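PDB 6IX1: 2S Albumin protein from Dolichos, which has no firmly established function but, as a seed albumin built on the hemopexin-type four-bladed propeller, probably serves in storage or ligand binding. Local coordinates for residues D119-R123 with I171-A176; F133-Y138 with R153-F159. All blocks are in the same frame, centred on the assembly; numbering follows the deposited sequence.

Both contacts involve one blade, strands 120-123 to 151-154, of a four-bladed propeller. Contact 1 sets its innermost strand beside that of the following blade; contact 2 joins the blade's outer strands and short helix. The centre of contact 1 is about 3 Å, and that of contact 2 about 15 Å, from the centre of the chain. Contact centres are about 12 Å apart, and the two touch directly. D119 N to F133 O and D119 OD2 to G135 N, both 2.8 Å, are probable hydrogen bonds, while I171 CD1 packs 3.7 Å from F133 CE1. Beside contact 2 a sulfate, probably from the crystallisation liquor, takes a hydrogen bond from Y138 OH (2.6 Å to O4) and is also bonded to Y131, R140 and G199.

Contact 1 of 2, residues D119-R123 with I171-A176; sequences DSAFR and IDASFA
S174 OG donates to A121 O at 2.8 Å and receives a bond from S120 OG at 2.7 Å, although the position of S120 OG is less certain because the model crowds it. S120 is in the t rotamer and S174 in p, which brings the two OG atoms together. No direct backbone hydrogen bond joins the segments; three waters lie between them. One bridges R123 N (3.1 Å) and A176 N (3.0 Å); another links D119 OD2 to I171 N, 2.9 Å from each; a third lies unusually close to D119 O (2.4 Å) and D172 O (2.5 Å). D119 OD2 also bonds G135 N. Strands 120-123 and 173-176 run parallel, their axes at 3° and 5.1 Å apart, with S120 level with A173 (CA to CA 4.8 Å) and F122 with F175 (4.7 Å). These are the innermost strands of successive blades in a hemopexin-type propeller, side by side at its central channel. Each opens with a classic beta bulge, D119-S120 facing F133 and D172-A173 facing F186. Packing is modest, with 385 Å² buried: F122 CB lies 3.8 Å from A176 N, and its p rotamer carries the ring away to Y131 and F196. S120 OG approaches I171 CG2 (3.7 Å), while R123 O sits 3.3 Å from A176 CB.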
ATOM      1  N   ASP A 119      -5.005  -7.594   0.944  1.00  7.36           N
ATOM      2  CA  ASP A 119      -5.715  -6.464   0.316  1.00  7.45           C
ATOM      3  C   ASP A 119      -4.859  -5.210   0.333  1.00  7.35           C
ATOM      4  O   ASP A 119      -4.902  -4.478  -0.682  1.00  8.46           O
ATOM      5  CB  ASP A 119      -7.001  -6.165   1.082  1.00  7.80           C
ATOM      6  CG  ASP A 119      -8.116  -7.205   0.963  1.00  8.75           C
ATOM      7  OD1 ASP A 119      -8.036  -8.048   0.020  1.00 10.50           O
ATOM      8  OD2 ASP A 119      -9.003  -7.221   1.817  1.00 10.48           O
ATOM      9  N   SER A 120      -4.204  -4.931   1.426  1.00  7.23           N
ATOM     10  CA  SER A 120      -3.537  -3.642   1.556  1.00  7.21           C
ATOM     11  C   SER A 120      -2.472  -3.737   2.621  1.00  6.71           C
ATOM     12  O   SER A 120      -2.535  -4.694   3.436  1.00  6.61           O
ATOM     13  CB  SER A 120      -4.506  -2.525   1.928  1.00  8.22           C
ATOM     14  OG  SER A 120      -4.019  -1.260   1.629  1.00  9.62           O
ATOM     15  N   ALA A 121      -1.563  -2.778   2.656  1.00  6.37           N
ATOM     16  CA  ALA A 121      -0.508  -2.771   3.627  1.00  6.09           C
ATOM     17  C   ALA A 121       0.082  -1.397   3.774  1.00  7.04           C
ATOM     18  O   ALA A 121       0.041  -0.645   2.772  1.00  7.94           O
ATOM     19  CB  ALA A 121       0.561  -3.698   3.215  1.00  7.18           C
ATOM     20  N   PHE A 122       0.710  -1.072   4.886  1.00  6.92           N
ATOM     21  CA  PHE A 122       1.451   0.193   4.942  1.00  6.06           C
ATOM     22  C   PHE A 122       2.518   0.069   5.976  1.00  6.46           C
ATOM     23  O   PHE A 122       2.370  -0.750   6.908  1.00  7.23           O
ATOM     24  CB  PHE A 122       0.590   1.430   5.172  1.00  6.99           C
ATOM     25  CG  PHE A 122      -0.094   1.602   6.495  1.00  9.33           C
ATOM     26  CD1 PHE A 122       0.526   2.164   7.556  1.00  9.08           C
ATOM     27  CD2 PHE A 122      -1.402   1.178   6.680  1.00  8.56           C
ATOM     28  CE1 PHE A 122      -0.151   2.364   8.731  1.00  8.34           C
ATOM     29  CE2 PHE A 122      -2.122   1.408   7.822  1.00  8.53           C
ATOM     30  CZ  PHE A 122      -1.439   1.951   8.867  1.00  8.58           C
ATOM     31  N   ARG A 123       3.573   0.834   5.840  1.00  7.25           N
ATOM     32  CA  ARG A 123       4.725   0.807   6.733  1.00  7.33           C
ATOM     33  C   ARG A 123       4.462   1.520   8.040  1.00  8.70           C
ATOM     34  O   ARG A 123       4.011   2.667   8.066  1.00  9.18           O
ATOM     35  CB  ARG A 123       5.868   1.457   5.962  1.00  7.43           C
ATOM     36  CG  ARG A 123       7.229   1.487   6.670  1.00  7.39           C
ATOM     37  CD  ARG A 123       7.839   0.146   6.849  1.00  8.48           C
ATOM     38  NE  ARG A 123       9.217   0.221   7.220  1.00  9.25           N
ATOM     39  CZ  ARG A 123       9.724   0.310   8.465  1.00 10.47           C
ATOM     40  NH1 ARG A 123       8.912   0.187   9.513  1.00 13.40           N
ATOM     41  NH2 ARG A 123      11.005   0.371   8.702  1.00 12.30           N
ATOM     42  N   ILE A 171      -9.826  -2.583   3.631  1.00  8.89           N
ATOM     43  CA  ILE A 171      -9.038  -1.485   3.001  1.00  9.53           C
ATOM     44  C   ILE A 171      -8.569  -2.011   1.641  1.00  8.01           C
ATOM     45  O   ILE A 171      -8.076  -3.119   1.566  1.00 11.55           O
ATOM     46  CB  ILE A 171      -7.881  -1.072   3.943  1.00  9.90           C
ATOM     47  CG1 ILE A 171      -8.445  -0.641   5.306  1.00 11.58           C
ATOM     48  CG2 ILE A 171      -7.015  -0.022   3.312  1.00 10.81           C
ATOM     49  CD1 ILE A 171      -7.446  -0.349   6.371  1.00 13.27           C
ATOM     50  N   ASP A 172      -8.738  -1.207   0.559  1.00  7.38           N
ATOM     51  CA  ASP A 172      -8.275  -1.563  -0.794  1.00  7.32           C
ATOM     52  C   ASP A 172      -6.813  -1.173  -1.034  1.00  8.93           C
ATOM     53  O   ASP A 172      -6.158  -1.813  -1.847  1.00 11.46           O
ATOM     54  CB  ASP A 172      -9.148  -0.932  -1.861  1.00 10.37           C
ATOM     55  CG  ASP A 172     -10.523  -1.572  -1.938  1.00 12.50           C
ATOM     56  OD1 ASP A 172     -10.686  -2.742  -1.550  1.00 18.14           O
ATOM     57  OD2 ASP A 172     -11.444  -0.852  -2.347  1.00 13.80           O
ATOM     58  N   ALA A 173      -6.341  -0.069  -0.426  1.00  7.88           N
ATOM     59  CA  ALA A 173      -4.957   0.366  -0.667  1.00  7.04           C
ATOM     60  C   ALA A 173      -4.571   1.294   0.472  1.00  7.03           C
ATOM     61  O   ALA A 173      -5.477   1.880   1.122  1.00  6.96           O
ATOM     62  CB  ALA A 173      -4.800   1.085  -2.017  1.00  7.17           C
ATOM     63  N   SER A 174      -3.291   1.487   0.695  1.00  5.75           N
ATOM     64  CA  SER A 174      -2.850   2.370   1.781  1.00  6.42           C
ATOM     65  C   SER A 174      -1.376   2.666   1.567  1.00  6.01           C
ATOM     66  O   SER A 174      -0.690   1.859   1.009  1.00  6.58           O
ATOM     67  CB  SER A 174      -3.072   1.696   3.165  1.00  7.66           C
ATOM     68  OG  SER A 174      -2.503   0.361   3.216  1.00  7.40           O
ATOM     69  N   PHE A 175      -0.968   3.765   2.140  1.00  5.80           N
ATOM     70  CA  PHE A 175       0.482   3.996   2.271  1.00  7.02           C
ATOM     71  C   PHE A 175       0.767   4.896   3.469  1.00  6.57           C
ATOM     72  O   PHE A 175      -0.048   5.730   3.876  1.00  7.08           O
ATOM     73  CB  PHE A 175       1.069   4.602   0.971  1.00  6.47           C
ATOM     74  CG  PHE A 175       0.732   6.026   0.688  1.00  6.27           C
ATOM     75  CD1 PHE A 175      -0.485   6.352   0.132  1.00  7.33           C
ATOM     76  CD2 PHE A 175       1.656   7.029   0.936  1.00  7.88           C
ATOM     77  CE1 PHE A 175      -0.788   7.684  -0.162  1.00  7.45           C
ATOM     78  CE2 PHE A 175       1.330   8.358   0.674  1.00  8.51           C
ATOM     79  CZ  PHE A 175       0.122   8.688   0.161  1.00  8.24           C
ATOM     80  N   ALA A 176       1.948   4.734   4.011  1.00  6.58           N
ATOM     81  CA  ALA A 176       2.394   5.601   5.071  1.00  6.33           C
ATOM     82  C   ALA A 176       2.858   6.943   4.483  1.00  7.50           C
ATOM     83  O   ALA A 176       3.528   6.964   3.453  1.00  8.25           O
ATOM     84  CB  ALA A 176       3.606   4.976   5.717  1.00  8.57           C
TER
HETATM   85  O   HOH W   1      -8.781  -5.259   3.973  1.00  9.26           O
HETATM   86  O   HOH W   2      -5.735  -4.073  -2.924  1.00 21.23           O
HETATM   87  O   HOH W   3       3.542   2.307   3.156  1.00  8.15           O

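Contact 2 of 2, residues F133-Y138 with R153-F159; sequences FKGNKY and RNITDGF. With SO4 (sulfate ion), chain E.
This partly buried contact, burying 519 Å² over both sides, joins a beta-hairpin to the outermost strand and following helical turn of the same propeller blade. The start of strand 137-142 pairs antiparallel with the end of strand 151-154: Y138 and R153 form the hydrogen-bonded pair (Y138 N to R153 O 2.8 Å, R153 N to Y138 O 3.0 Å), K137 and N154 the non-hydrogen-bonded pair (CA to CA 4.4 Å). I155 N then donates to N136 O (2.9 Å). The hairpin reverses through a type II' turn from K134 to K137, with G135 at phi 52°, psi -138°. Outer strand leading into a short helix is the usual end of a hemopexin blade; here N154 N donates to D157 OD2 (2.9 Å). K137 NZ bonds both N154 OD1 and N136 OD1 at 2.8 Å. Y138, with chi1 at 95° between wells, accepts at OH from R153 NH2 (2.8 Å) and donates to sulfate O4 (2.6 Å). F159 points its edge at the Y138 ring face, a T-shaped pair with centroids 5.5 Å apart and planes at 63°, while I155 CG1 packs 3.9 Å from F133 CD1.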
ATOM      1  N   PHE A 133      -3.607  -6.099   5.703  1.00  6.79           N
ATOM      2  CA  PHE A 133      -5.061  -6.086   5.815  1.00  8.29           C
ATOM      3  C   PHE A 133      -5.627  -7.113   4.852  1.00  8.37           C
ATOM      4  O   PHE A 133      -5.165  -7.196   3.705  1.00  8.60           O
ATOM      5  CB  PHE A 133      -5.636  -4.724   5.433  1.00  7.18           C
ATOM      6  CG  PHE A 133      -5.169  -3.653   6.373  1.00  7.04           C
ATOM      7  CD1 PHE A 133      -5.853  -3.456   7.559  1.00  8.93           C
ATOM      8  CD2 PHE A 133      -4.027  -2.855   6.129  1.00  8.70           C
ATOM      9  CE1 PHE A 133      -5.424  -2.524   8.503  1.00  7.63           C
ATOM     10  CE2 PHE A 133      -3.627  -1.918   7.059  1.00  7.80           C
ATOM     11  CZ  PHE A 133      -4.342  -1.712   8.207  1.00  7.88           C
ATOM     12  N   LYS A 134      -6.615  -7.887   5.324  1.00  8.63           N
ATOM     13  CA  LYS A 134      -7.313  -8.861   4.465  1.00  8.83           C
ATOM     14  C   LYS A 134      -8.744  -8.961   4.953  1.00  8.02           C
ATOM     15  O   LYS A 134      -8.968  -9.341   6.147  1.00  7.62           O
ATOM     16  CB  LYS A 134      -6.697 -10.274   4.514  1.00  8.69           C
ATOM     17  CG  LYS A 134      -7.384 -11.314   3.668  1.00 10.83           C
ATOM     18  CD  LYS A 134      -7.458 -11.003   2.194  1.00 11.59           C
ATOM     19  CE  LYS A 134      -7.903 -12.194   1.402  1.00 12.83           C
ATOM     20  NZ  LYS A 134      -6.845 -13.186   1.442  1.00 12.89           N
ATOM     21  N   GLY A 135      -9.730  -8.635   4.113  1.00  8.57           N
ATOM     22  CA  GLY A 135     -11.095  -8.494   4.643  1.00  8.18           C
ATOM     23  C   GLY A 135     -11.129  -7.576   5.823  1.00  7.79           C
ATOM     24  O   GLY A 135     -10.464  -6.547   5.828  1.00  7.99           O
ATOM     25  N   ASN A 136     -11.874  -7.926   6.851  1.00  7.38           N
ATOM     26  CA  ASN A 136     -11.986  -7.096   8.064  1.00  7.63           C
ATOM     27  C   ASN A 136     -10.942  -7.445   9.107  1.00  6.45           C
ATOM     28  O   ASN A 136     -11.049  -7.002  10.254  1.00  7.90           O
ATOM     29  CB  ASN A 136     -13.370  -7.172   8.633  1.00  7.12           C
ATOM     30  CG  ASN A 136     -13.704  -8.434   9.406  1.00  9.16           C
ATOM     31  OD1 ASN A 136     -13.059  -9.442   9.184  1.00  8.94           O
ATOM     32  ND2 ASN A 136     -14.732  -8.309  10.255  1.00 16.04           N
ATOM     33  N   LYS A 137      -9.892  -8.109   8.679  1.00  7.53           N
ATOM     34  CA  LYS A 137      -8.837  -8.590   9.541  1.00  7.26           C
ATOM     35  C   LYS A 137      -7.502  -7.857   9.223  1.00  7.07           C
ATOM     36  O   LYS A 137      -7.288  -7.367   8.115  1.00  8.03           O
ATOM     37  CB  LYS A 137      -8.630 -10.083   9.398  1.00  7.63           C
ATOM     38  CG  LYS A 137      -9.819 -10.980   9.707  1.00  9.20           C
ATOM     39  CD  LYS A 137     -10.182 -11.063  11.140  1.00  9.65           C
ATOM     40  CE  LYS A 137     -11.406 -11.935  11.406  1.00  9.92           C
ATOM     41  NZ  LYS A 137     -12.683 -11.153  11.355  1.00 10.80           N
ATOM     42  N   TYR A 138      -6.622  -7.808  10.224  1.00  5.90           N
ATOM     43  CA  TYR A 138      -5.317  -7.239  10.019  1.00  6.43           C
ATOM     44  C   TYR A 138      -4.283  -7.864  10.942  1.00  6.40           C
ATOM     45  O   TYR A 138      -4.627  -8.315  12.079  1.00  7.17           O
ATOM     46  CB  TYR A 138      -5.345  -5.719  10.200  1.00  7.09           C
ATOM     47  CG  TYR A 138      -4.977  -5.210  11.554  1.00  6.78           C
ATOM     48  CD1 TYR A 138      -5.871  -5.322  12.606  1.00  8.61           C
ATOM     49  CD2 TYR A 138      -3.715  -4.757  11.829  1.00  7.97           C
ATOM     50  CE1 TYR A 138      -5.544  -4.872  13.875  1.00  8.45           C
ATOM     51  CE2 TYR A 138      -3.371  -4.286  13.058  1.00  8.31           C
ATOM     52  CZ  TYR A 138      -4.283  -4.369  14.086  1.00  8.52           C
ATOM     53  OH  TYR A 138      -4.044  -3.919  15.341  1.00  9.62           O
ATOM     54  N   ARG A 153      -6.286  -9.948  13.938  1.00  6.99           N
ATOM     55  CA  ARG A 153      -7.453  -9.441  14.661  1.00  6.42           C
ATOM     56  C   ARG A 153      -8.380  -8.651  13.738  1.00  5.81           C
ATOM     57  O   ARG A 153      -8.048  -8.456  12.570  1.00  7.32           O
ATOM     58  CB  ARG A 153      -7.052  -8.526  15.834  1.00  8.29           C
ATOM     59  CG  ARG A 153      -6.080  -9.296  16.708  1.00  9.08           C
ATOM     60  CD  ARG A 153      -5.743  -8.414  17.912  1.00 10.11           C
ATOM     61  NE  ARG A 153      -5.110  -7.125  17.532  1.00 11.96           N
ATOM     62  CZ  ARG A 153      -5.026  -6.091  18.316  1.00 12.29           C
ATOM     63  NH1 ARG A 153      -5.552  -6.127  19.544  1.00 13.00           N
ATOM     64  NH2 ARG A 153      -4.457  -5.003  17.864  1.00 14.01           N
ATOM     65  N   ASN A 154      -9.484  -8.168  14.283  1.00  6.60           N
ATOM     66  CA  ASN A 154     -10.297  -7.293  13.444  1.00  7.60           C
ATOM     67  C   ASN A 154      -9.526  -5.968  13.322  1.00  7.42           C
ATOM     68  O   ASN A 154      -8.904  -5.507  14.273  1.00  6.91           O
ATOM     69  CB  ASN A 154     -11.684  -7.115  14.042  1.00  7.71           C
ATOM     70  CG  ASN A 154     -12.570  -8.317  13.884  1.00  9.65           C
ATOM     71  OD1 ASN A 154     -12.197  -9.349  13.392  1.00 10.00           O
ATOM     72  ND2 ASN A 154     -13.790  -8.183  14.298  1.00 12.97           N
ATOM     73  N   ILE A 155      -9.763  -5.335  12.177  1.00  6.64           N
ATOM     74  CA  ILE A 155      -9.228  -3.955  11.982  1.00  7.56           C
ATOM     75  C   ILE A 155      -9.571  -3.062  13.163  1.00  7.43           C
ATOM     76  O   ILE A 155      -8.707  -2.295  13.666  1.00  7.03           O
ATOM     77  CB  ILE A 155      -9.774  -3.389  10.680  1.00  7.81           C
ATOM     78  CG1 ILE A 155      -9.155  -4.129   9.496  1.00  7.45           C
ATOM     79  CG2 ILE A 155      -9.568  -1.873  10.616  1.00  9.29           C
ATOM     80  CD1 ILE A 155      -9.688  -3.808   8.118  1.00  8.50           C
ATOM     81  N   THR A 156     -10.805  -3.142  13.677  1.00  7.87           N
ATOM     82  CA  THR A 156     -11.206  -2.220  14.723  1.00  7.66           C
ATOM     83  C   THR A 156     -10.679  -2.621  16.098  1.00  6.98           C
ATOM     84  O   THR A 156     -10.903  -1.881  17.043  1.00  8.55           O
ATOM     85  CB  THR A 156     -12.706  -2.026  14.722  1.00  9.83           C
ATOM     86  OG1 THR A 156     -13.338  -3.292  14.851  1.00 10.64           O
ATOM     87  CG2 THR A 156     -13.183  -1.281  13.509  1.00 12.61           C
ATOM     88  N   ASP A 157     -10.104  -3.826  16.225  1.00  7.06           N
ATOM     89  CA  ASP A 157      -9.360  -4.089  17.495  1.00  6.67           C
ATOM     90  C   ASP A 157      -8.110  -3.228  17.591  1.00  8.69           C
ATOM     91  O   ASP A 157      -7.730  -2.828  18.670  1.00  8.98           O
ATOM     92  CB  ASP A 157      -8.922  -5.545  17.591  1.00  7.34           C
ATOM     93  CG  ASP A 157     -10.134  -6.510  17.690  1.00  7.22           C
ATOM     94  OD1 ASP A 157     -11.062  -6.119  18.392  1.00  9.77           O
ATOM     95  OD2 ASP A 157     -10.042  -7.603  17.120  1.00  8.36           O
ATOM     96  N   GLY A 158      -7.422  -2.939  16.495  1.00  7.16           N
ATOM     97  CA  GLY A 158      -6.286  -2.028  16.466  1.00  7.70           C
ATOM     98  C   GLY A 158      -6.683  -0.591  16.278  1.00  7.76           C
ATOM     99  O   GLY A 158      -5.996   0.307  16.759  1.00  8.39           O
ATOM    100  N   PHE A 159      -7.730  -0.408  15.466  1.00  7.12           N
ATOM    101  CA  PHE A 159      -8.143   0.940  14.975  1.00  6.53           C
ATOM    102  C   PHE A 159      -9.615   1.176  15.259  1.00  7.35           C
ATOM    103  O   PHE A 159     -10.382   1.326  14.325  1.00  7.56           O
ATOM    104  CB  PHE A 159      -7.774   1.063  13.486  1.00  6.64           C
ATOM    105  CG  PHE A 159      -6.355   0.839  13.153  1.00  7.51           C
ATOM    106  CD1 PHE A 159      -5.479   1.907  13.148  1.00  9.12           C
ATOM    107  CD2 PHE A 159      -5.908  -0.419  12.791  1.00  9.60           C
ATOM    108  CE1 PHE A 159      -4.149   1.705  12.861  1.00 10.22           C
ATOM    109  CE2 PHE A 159      -4.566  -0.602  12.499  1.00 10.89           C
ATOM    110  CZ  PHE A 159      -3.711   0.463  12.499  1.00 10.19           C
TER
HETATM  111  S   SO4 E 302      -1.177  -1.714  16.343  1.00 15.74           S
HETATM  112  O1  SO4 E 302       0.319  -1.717  16.101  1.00 20.90           O
HETATM  113  O2  SO4 E 302      -1.413  -0.428  15.684  1.00 14.03           O
HETATM  114  O3  SO4 E 302      -1.241  -1.681  17.712  1.00 18.25           O
HETATM  115  O4  SO4 E 302      -1.662  -2.885  15.722  1.00 12.23           O
HETATM  116  O   HOH W   4      -3.624  -7.490  14.943  1.00 10.92           O